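Local coordinates for spindle assembly abnormal protein 6 (Caenorhabditis elegans, PDB 4G79), which serves as the central scaffolding component of centrioles, ensuring their ninefold symmetry, and is required for centrosome biogenesis and duplication, at residues I107-D112 / N116-E121; K94-H99 / G131-I136. All coordinates share one frame; numbering follows the deposited sequence. Where two conformers were deposited one is given.

Both interactions belong to the globular N-terminal domain, the part of the protein that links coiled-coil dimers into the inner ring. Along the chain, helix 92-102 comes first, followed by strands 106-111, 117-123 and 132-140, so interaction 1 is nested inside the loop that interaction 2 closes. Their centres lie about 15 Å apart. The shared element is the sheet: strand 117-123 pairs with 106-111 in interaction 1 and is flanked by 132-140, which carries half of interaction 2. Phe120 N lies 2.9 Å from Ile136 O, a probable hydrogen bond joining the two sites. The hairpin thus contributes two neighbouring strands to the sheet, while interaction 2 sets a helix against it near the second subunit.

Interaction 1: I107-D112 / N116-E121; sequences INIILD and NFCSFE
The Phe117 ring has the carboxylate of Asp112 stacked over one face, the two planes 12° apart. Asp112 CB stands over the centre of the Phe117 ring, 3.6 Å from its centroid, a CH-pi contact, while Asp112 CG lies nearer CE2 and CZ. The ring of Phe120 is met obliquely: Ile107 CG2 comes within 3.6 Å of Phe120 CE2, and Ile109 CG1 reaches CD2 more loosely.

With CG anti to the backbone N (chi1 170°), Asp112 extends toward segment 116-121, where its OD2 accepts Asn116 N through the anti lone pair at 3.2 Å. Asp112 N also donates to Phe117 O, so both ends of this residue tie the turn. Paired backbone bonds join Asn108 to Glu121 and Ile110 to Ser119; Glu121 N to Asn108 O is 2.8 Å. On the face carrying these four residues, Ile110 CD1 packs 3.4 Å from Glu121 OE1. On the other, Ile109 CG2 meets Cys118 CB at 3.7 Å.

The strand axes lie at 163°, antiparallel, and the short link between the strands makes them a beta hairpin. Strand 7-21 continues the sheet beside 107-111 through backbone hydrogen bonds with Ser17 and Leu19, and strand 132-140 flanks 117-121; Ile57 of strand 51-58 and Leu38 of strand 29-44 also touch Phe120.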
ATOM      1  N   ILE A 107     -12.934  -4.963  -4.466  1.00 29.19           N
ATOM      2  CA  ILE A 107     -12.527  -4.570  -5.813  1.00 29.32           C
ATOM      3  C   ILE A 107     -13.135  -3.233  -6.186  1.00 33.99           C
ATOM      4  O   ILE A 107     -14.358  -3.033  -6.052  1.00 34.67           O
ATOM      5  CB  ILE A 107     -12.906  -5.668  -6.858  1.00 31.08           C
ATOM      6  CG1 ILE A 107     -12.082  -6.971  -6.648  1.00 30.17           C
ATOM      7  CG2 ILE A 107     -12.708  -5.167  -8.320  1.00 31.78           C
ATOM      8  CD1 ILE A 107     -12.685  -8.154  -7.371  1.00 39.23           C
ATOM      9  N   ASN A 108     -12.313  -2.339  -6.730  1.00 30.40           N
ATOM     10  CA  ASN A 108     -12.828  -1.100  -7.335  1.00 31.57           C
ATOM     11  C   ASN A 108     -12.528  -1.131  -8.795  1.00 36.46           C
ATOM     12  O   ASN A 108     -11.407  -1.492  -9.185  1.00 34.85           O
ATOM     13  CB  ASN A 108     -12.222   0.191  -6.777  1.00 35.71           C
ATOM     14  CG  ASN A 108     -12.623   0.595  -5.397  1.00 56.79           C
ATOM     15  OD1 ASN A 108     -13.571   0.075  -4.815  1.00 45.58           O
ATOM     16  ND2 ASN A 108     -11.873   1.535  -4.845  1.00 55.12           N
ATOM     17  N   ILE A 109     -13.501  -0.727  -9.605  1.00 32.28           N
ATOM     18  CA  ILE A 109     -13.316  -0.595 -11.054  1.00 33.82           C
ATOM     19  C   ILE A 109     -13.646   0.860 -11.370  1.00 39.47           C
ATOM     20  O   ILE A 109     -14.732   1.337 -11.020  1.00 39.50           O
ATOM     21  CB  ILE A 109     -14.156  -1.617 -11.871  1.00 37.10           C
ATOM     22  CG1 ILE A 109     -13.715  -3.074 -11.574  1.00 36.99           C
ATOM     23  CG2 ILE A 109     -14.074  -1.318 -13.372  1.00 37.80           C
ATOM     24  CD1 ILE A 109     -14.866  -4.082 -11.746  1.00 43.87           C
ATOM     25  N   ILE A 110     -12.669   1.593 -11.897  1.00 37.54           N
ATOM     26  CA  ILE A 110     -12.865   2.998 -12.215  1.00 39.02           C
ATOM     27  C   ILE A 110     -12.970   3.041 -13.719  1.00 44.37           C
ATOM     28  O   ILE A 110     -11.995   2.768 -14.410  1.00 41.78           O
ATOM     29  CB  ILE A 110     -11.750   3.899 -11.627  1.00 42.97           C
ATOM     30  CG1 ILE A 110     -11.660   3.751 -10.087  1.00 42.52           C
ATOM     31  CG2 ILE A 110     -11.931   5.361 -12.027  1.00 45.51           C
ATOM     32  CD1 ILE A 110     -10.420   3.243  -9.667  1.00 54.14           C
ATOM     33  N   LEU A 111     -14.188   3.291 -14.206  1.00 43.71           N
ATOM     34  CA  LEU A 111     -14.548   3.299 -15.608  1.00 45.14           C
ATOM     35  C   LEU A 111     -14.280   4.633 -16.258  1.00 53.44           C
ATOM     36  O   LEU A 111     -14.729   5.670 -15.768  1.00 54.49           O
ATOM     37  CB  LEU A 111     -16.045   2.946 -15.727  1.00 45.53           C
ATOM     38  CG  LEU A 111     -16.566   2.510 -17.082  1.00 52.42           C
ATOM     39  CD1 LEU A 111     -15.902   1.247 -17.531  1.00 51.24           C
ATOM     40  CD2 LEU A 111     -18.061   2.288 -17.023  1.00 55.70           C
ATOM     41  N   ASP A 112     -13.605   4.594 -17.418  1.00 52.28           N
ATOM     42  CA  ASP A 112     -13.359   5.774 -18.251  1.00 54.91           C
ATOM     43  C   ASP A 112     -14.710   6.283 -18.783  1.00 61.02           C
ATOM     44  O   ASP A 112     -15.614   5.471 -19.008  1.00 59.24           O
ATOM     45  CB  ASP A 112     -12.402   5.398 -19.399  1.00 57.22           C
ATOM     46  CG  ASP A 112     -12.243   6.458 -20.466  1.00 69.63           C
ATOM     47  OD1 ASP A 112     -11.885   7.603 -20.114  1.00 72.12           O
ATOM     48  OD2 ASP A 112     -12.482   6.142 -21.651  1.00 74.55           O
ATOM     49  N   ASN A 116     -13.319   3.297 -22.753  1.00 51.25           N
ATOM     50  CA  ASN A 116     -12.162   2.842 -23.537  1.00 51.67           C
ATOM     51  C   ASN A 116     -11.289   1.930 -22.683  1.00 52.00           C
ATOM     52  O   ASN A 116     -10.549   1.083 -23.196  1.00 50.71           O
ATOM     53  CB  ASN A 116     -11.345   4.030 -24.045  1.00 55.50           C
ATOM     54  CG  ASN A 116     -11.994   4.812 -25.165  1.00 73.34           C
ATOM     55  OD1 ASN A 116     -12.544   4.248 -26.119  1.00 56.46           O
ATOM     56  ND2 ASN A 116     -11.903   6.135 -25.088  1.00 63.89           N
ATOM     57  N   PHE A 117     -11.390   2.111 -21.358  1.00 47.50           N
ATOM     58  CA  PHE A 117     -10.624   1.363 -20.372  1.00 45.41           C
ATOM     59  C   PHE A 117     -11.230   1.515 -18.982  1.00 47.06           C
ATOM     60  O   PHE A 117     -12.129   2.327 -18.754  1.00 45.80           O
ATOM     61  CB  PHE A 117      -9.160   1.873 -20.355  1.00 48.73           C
ATOM     62  CG  PHE A 117      -9.020   3.353 -20.072  1.00 53.27           C
ATOM     63  CD1 PHE A 117      -8.966   3.827 -18.763  1.00 56.30           C
ATOM     64  CD2 PHE A 117      -8.918   4.269 -21.112  1.00 58.30           C
ATOM     65  CE1 PHE A 117      -8.853   5.200 -18.504  1.00 59.01           C
ATOM     66  CE2 PHE A 117      -8.798   5.638 -20.852  1.00 63.57           C
ATOM     67  CZ  PHE A 117      -8.754   6.093 -19.551  1.00 60.86           C
ATOM     68  N   CYS A 118     -10.680   0.757 -18.042  1.00 42.98           N
ATOM     69  CA  CYS A 118     -11.005   0.836 -16.647  1.00 42.09           C
ATOM     70  C   CYS A 118      -9.770   0.469 -15.866  1.00 42.93           C
ATOM     71  O   CYS A 118      -8.877  -0.199 -16.389  1.00 40.33           O
ATOM     72  CB  CYS A 118     -12.180  -0.071 -16.299  1.00 42.60           C
ATOM     73  SG  CYS A 118     -11.787  -1.833 -16.345  1.00 45.18           S
ATOM     74  N   SER A 119      -9.720   0.904 -14.615  1.00 40.01           N
ATOM     75  CA  SER A 119      -8.664   0.525 -13.701  1.00 38.31           C
ATOM     76  C   SER A 119      -9.271  -0.490 -12.776  1.00 38.06           C
ATOM     77  O   SER A 119     -10.332  -0.238 -12.225  1.00 36.89           O
ATOM     78  CB  SER A 119      -8.135   1.741 -12.951  1.00 44.40           C
ATOM     79  OG  SER A 119      -7.202   1.361 -11.955  1.00 53.00           O
ATOM     80  N   PHE A 120      -8.690  -1.685 -12.710  1.00 31.27           N
ATOM     81  CA  PHE A 120      -9.141  -2.740 -11.828  1.00 29.37           C
ATOM     82  C   PHE A 120      -8.225  -2.635 -10.599  1.00 33.15           C
ATOM     83  O   PHE A 120      -7.002  -2.747 -10.745  1.00 30.82           O
ATOM     84  CB  PHE A 120      -9.035  -4.113 -12.539  1.00 30.81           C
ATOM     85  CG  PHE A 120      -9.311  -5.320 -11.666  1.00 32.74           C
ATOM     86  CD1 PHE A 120      -8.298  -5.907 -10.921  1.00 34.85           C
ATOM     87  CD2 PHE A 120     -10.590  -5.872 -11.593  1.00 35.32           C
ATOM     88  CE1 PHE A 120      -8.555  -7.029 -10.120  1.00 35.01           C
ATOM     89  CE2 PHE A 120     -10.836  -7.005 -10.820  1.00 36.72           C
ATOM     90  CZ  PHE A 120      -9.824  -7.564 -10.076  1.00 34.24           C
ATOM     91  N   GLU A 121      -8.793  -2.438  -9.428  1.00 30.43           N
ATOM     92  CA  GLU A 121      -8.011  -2.291  -8.201  1.00 29.79           C
ATOM     93  C   GLU A 121      -8.424  -3.326  -7.200  1.00 31.90           C
ATOM     94  O   GLU A 121      -9.613  -3.448  -6.918  1.00 31.14           O
ATOM     95  CB  GLU A 121      -8.224  -0.893  -7.609  1.00 31.93           C
ATOM     96  CG  GLU A 121      -7.950   0.271  -8.555  1.00 39.91           C
ATOM     97  CD  GLU A 121      -7.852   1.620  -7.865  1.00 59.54           C
ATOM     98  OE1 GLU A 121      -8.733   1.940  -7.034  1.00 44.82           O
ATOM     99  OE2 GLU A 121      -6.899   2.371  -8.171  1.00 61.87           O
TER

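Interaction 2: K94-H99 / G131-I136; sequences KVIIQH and GKIFSI
A classic beta bulge, formed where Ile133 and Phe134 both face Leu122 of the adjacent strand, supplies the strand side of this helix-on-sheet contact. Its evidence is in the backbone: both bulge residues bond to Leu122, and Ile133 has a backbone conformation far from that of an extended strand. This is consistent with two consecutive side chains, Ile133 directly and Phe134 by the end of its ring, reaching helix 92-102.

Ile133 meets His99 by a CH-pi contact. The methyl CD1 sits over one face of the imidazole, 3.6 Å from the ring centroid of His99 and 16° off the normal, displaced toward the rim; its closest ring atom is His99 NE2 at 3.5 Å. A chi1 of 177° swings the His99 imidazole away from the helix, to where Ile133 CD1 can lie on it. His99 NE2 also makes a weak hydrogen bond with Thr105 OG1.

A secondary contact comes one turn earlier: in the conformer given, Ile96 CD1 touches both bulge residues. It lies 3.9 Å from Ile133 CG2, the two isoleucine chains running alongside and pointing contrary ways, and 3.8 Å from Phe134 CE1, approaching that ring obliquely. At the edge of the Phe134 ring, in its plane, is Ile133 CG2, so the neighbouring strand residues also pack on each other. Phe92 adds an edge-to-face ring contact to Phe134.

No hydrogen bond crosses between the segments, and their axes stay 11.6 Å apart at closest approach; side chains bridge the gap. Ile128 of the second subunit packs against Ile96, His99 and Ile133. Such side-chain packing, apolar and CH-pi, of a helix on a bulged strand is part of the alpha-beta architecture of the SAS-6 N-terminal domain, here extended across a subunit interface.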
ATOM      1  N   LYS A  94      -1.224 -17.633  -8.592  1.00 33.18           N
ATOM      2  CA  LYS A  94      -1.547 -18.567  -7.516  1.00 34.27           C
ATOM      3  C   LYS A  94      -1.931 -17.831  -6.225  1.00 36.11           C
ATOM      4  O   LYS A  94      -2.932 -18.153  -5.604  1.00 34.63           O
ATOM      5  CB  LYS A  94      -0.332 -19.489  -7.239  1.00 38.56           C
ATOM      6  CG  LYS A  94       0.255 -20.172  -8.483  1.00 58.58           C
ATOM      7  CD  LYS A  94       1.518 -20.965  -8.134  1.00 70.18           C
ATOM      8  CE  LYS A  94       2.050 -21.737  -9.314  1.00 85.16           C
ATOM      9  NZ  LYS A  94       3.323 -22.431  -8.980  1.00100.85           N
ATOM     10  N   VAL A  95      -1.104 -16.877  -5.811  1.00 33.84           N
ATOM     11  CA  VAL A  95      -1.302 -16.120  -4.567  1.00 33.44           C
ATOM     12  C   VAL A  95      -2.520 -15.200  -4.717  1.00 32.71           C
ATOM     13  O   VAL A  95      -3.319 -15.097  -3.793  1.00 30.96           O
ATOM     14  CB  VAL A  95       0.009 -15.364  -4.176  1.00 38.61           C
ATOM     15  CG1 VAL A  95      -0.167 -14.602  -2.881  1.00 40.28           C
ATOM     16  CG2 VAL A  95       1.179 -16.351  -4.010  1.00 39.23           C
ATOM     17  N   ILE A  96      -2.712 -14.567  -5.890  1.00 28.88           N
ATOM     18  CA  ILE A  96      -3.894 -13.707  -6.108  0.50 27.24           C
ATOM     19  C   ILE A  96      -5.172 -14.535  -6.101  1.00 31.70           C
ATOM     20  O   ILE A  96      -6.178 -14.123  -5.505  1.00 29.35           O
ATOM     21  CB  ILE A  96      -3.795 -12.852  -7.408  0.50 28.32           C
ATOM     22  CG1 ILE A  96      -2.700 -11.788  -7.267  0.50 28.00           C
ATOM     23  CG2 ILE A  96      -5.169 -12.217  -7.845  0.50 27.34           C
ATOM     24  CD1 ILE A  96      -2.828 -10.757  -6.082  0.50 31.64           C
ATOM     25  N   ILE A  97      -5.144 -15.722  -6.733  1.00 30.12           N
ATOM     26  CA  ILE A  97      -6.344 -16.567  -6.796  1.00 29.39           C
ATOM     27  C   ILE A  97      -6.646 -17.079  -5.389  1.00 33.81           C
ATOM     28  O   ILE A  97      -7.807 -17.066  -4.991  1.00 33.59           O
ATOM     29  CB  ILE A  97      -6.186 -17.675  -7.870  1.00 32.71           C
ATOM     30  CG1 ILE A  97      -6.330 -17.017  -9.259  1.00 31.18           C
ATOM     31  CG2 ILE A  97      -7.203 -18.807  -7.696  1.00 34.48           C
ATOM     32  CD1 ILE A  97      -5.740 -17.804 -10.451  1.00 34.91           C
ATOM     33  N   GLN A  98      -5.612 -17.495  -4.637  1.00 33.40           N
ATOM     34  CA  GLN A  98      -5.811 -17.953  -3.257  0.50 34.97           C
ATOM     35  C   GLN A  98      -6.432 -16.815  -2.439  1.00 39.84           C
ATOM     36  O   GLN A  98      -7.394 -17.045  -1.718  1.00 40.48           O
ATOM     37  CB  GLN A  98      -4.494 -18.444  -2.631  0.50 37.29           C
ATOM     38  CG  GLN A  98      -4.712 -19.305  -1.386  0.50 54.22           C
ATOM     39  CD  GLN A  98      -3.477 -19.489  -0.543  0.50 70.25           C
ATOM     40  OE1 GLN A  98      -2.368 -19.711  -1.043  0.50 68.37           O
ATOM     41  NE2 GLN A  98      -3.657 -19.461   0.768  0.50 61.09           N
ATOM     42  N   HIS A  99      -5.935 -15.564  -2.613  1.00 36.23           N
ATOM     43  CA  HIS A  99      -6.485 -14.394  -1.913  1.00 37.28           C
ATOM     44  C   HIS A  99      -7.970 -14.193  -2.258  1.00 38.09           C
ATOM     45  O   HIS A  99      -8.786 -14.043  -1.354  1.00 39.48           O
ATOM     46  CB  HIS A  99      -5.679 -13.113  -2.243  1.00 38.51           C
ATOM     47  CG  HIS A  99      -6.271 -11.895  -1.606  1.00 42.86           C
ATOM     48  ND1 HIS A  99      -5.866 -11.474  -0.352  1.00 45.98           N
ATOM     49  CD2 HIS A  99      -7.276 -11.094  -2.039  1.00 45.52           C
ATOM     50  CE1 HIS A  99      -6.625 -10.434  -0.058  1.00 45.82           C
ATOM     51  NE2 HIS A  99      -7.489 -10.159  -1.049  1.00 45.90           N
ATOM     52  N   GLY A 131      -5.286  -0.993   2.170  1.00 29.74           N
ATOM     53  CA  GLY A 131      -4.581  -2.224   1.840  1.00 28.33           C
ATOM     54  C   GLY A 131      -4.625  -2.582   0.363  1.00 29.97           C
ATOM     55  O   GLY A 131      -4.822  -3.751   0.019  1.00 29.34           O
ATOM     56  N   LYS A 132      -4.361  -1.608  -0.523  1.00 28.08           N
ATOM     57  CA  LYS A 132      -4.314  -1.901  -1.972  1.00 28.51           C
ATOM     58  C   LYS A 132      -3.265  -2.957  -2.285  1.00 32.82           C
ATOM     59  O   LYS A 132      -2.124  -2.847  -1.826  1.00 33.04           O
ATOM     60  CB  LYS A 132      -4.030  -0.646  -2.811  1.00 30.74           C
ATOM     61  CG  LYS A 132      -4.300  -0.873  -4.318  1.00 39.21           C
ATOM     62  CD  LYS A 132      -3.639   0.173  -5.196  1.00 45.96           C
ATOM     63  CE  LYS A 132      -4.562   1.261  -5.667  1.00 63.32           C
ATOM     64  NZ  LYS A 132      -3.878   2.185  -6.618  1.00 74.75           N
ATOM     65  N   ILE A 133      -3.648  -3.999  -3.037  1.00 26.52           N
ATOM     66  CA  ILE A 133      -2.699  -5.036  -3.434  1.00 26.54           C
ATOM     67  C   ILE A 133      -2.053  -4.585  -4.744  1.00 31.72           C
ATOM     68  O   ILE A 133      -0.820  -4.438  -4.822  1.00 31.54           O
ATOM     69  CB  ILE A 133      -3.396  -6.418  -3.528  1.00 29.72           C
ATOM     70  CG1 ILE A 133      -4.052  -6.772  -2.154  1.00 31.63           C
ATOM     71  CG2 ILE A 133      -2.365  -7.498  -3.941  1.00 30.66           C
ATOM     72  CD1 ILE A 133      -4.873  -8.080  -2.149  1.00 36.59           C
ATOM     73  N   PHE A 134      -2.881  -4.318  -5.763  1.00 28.04           N
ATOM     74  CA  PHE A 134      -2.367  -3.820  -7.037  1.00 28.25           C
ATOM     75  C   PHE A 134      -3.515  -3.224  -7.800  1.00 32.79           C
ATOM     76  O   PHE A 134      -4.662  -3.368  -7.404  1.00 31.99           O
ATOM     77  CB  PHE A 134      -1.664  -4.961  -7.858  1.00 30.34           C
ATOM     78  CG  PHE A 134      -2.578  -5.984  -8.506  1.00 31.30           C
ATOM     79  CD1 PHE A 134      -3.053  -7.072  -7.784  1.00 32.26           C
ATOM     80  CD2 PHE A 134      -2.948  -5.866  -9.845  1.00 35.41           C
ATOM     81  CE1 PHE A 134      -3.923  -7.995  -8.371  1.00 33.04           C
ATOM     82  CE2 PHE A 134      -3.806  -6.799 -10.442  1.00 37.48           C
ATOM     83  CZ  PHE A 134      -4.290  -7.858  -9.702  1.00 34.42           C
ATOM     84  N   SER A 135      -3.199  -2.540  -8.876  1.00 31.97           N
ATOM     85  CA  SER A 135      -4.169  -2.029  -9.822  1.00 33.21           C
ATOM     86  C   SER A 135      -3.595  -2.281 -11.208  1.00 36.84           C
ATOM     87  O   SER A 135      -2.378  -2.280 -11.384  1.00 35.86           O
ATOM     88  CB  SER A 135      -4.496  -0.553  -9.583  1.00 39.09           C
ATOM     89  OG  SER A 135      -3.409   0.304  -9.870  1.00 50.80           O
ATOM     90  N   ILE A 136      -4.460  -2.517 -12.175  1.00 32.25           N
ATOM     91  CA  ILE A 136      -4.043  -2.749 -13.551  1.00 33.03           C
ATOM     92  C   ILE A 136      -5.042  -2.075 -14.467  1.00 36.43           C
ATOM     93  O   ILE A 136      -6.235  -2.107 -14.193  1.00 33.67           O
ATOM     94  CB  ILE A 136      -3.897  -4.287 -13.818  1.00 36.31           C
ATOM     95  CG1 ILE A 136      -3.252  -4.578 -15.196  1.00 39.77           C
ATOM     96  CG2 ILE A 136      -5.202  -5.078 -13.576  1.00 32.04           C
ATOM     97  CD1 ILE A 136      -2.731  -6.013 -15.412  1.00 47.23           C
TER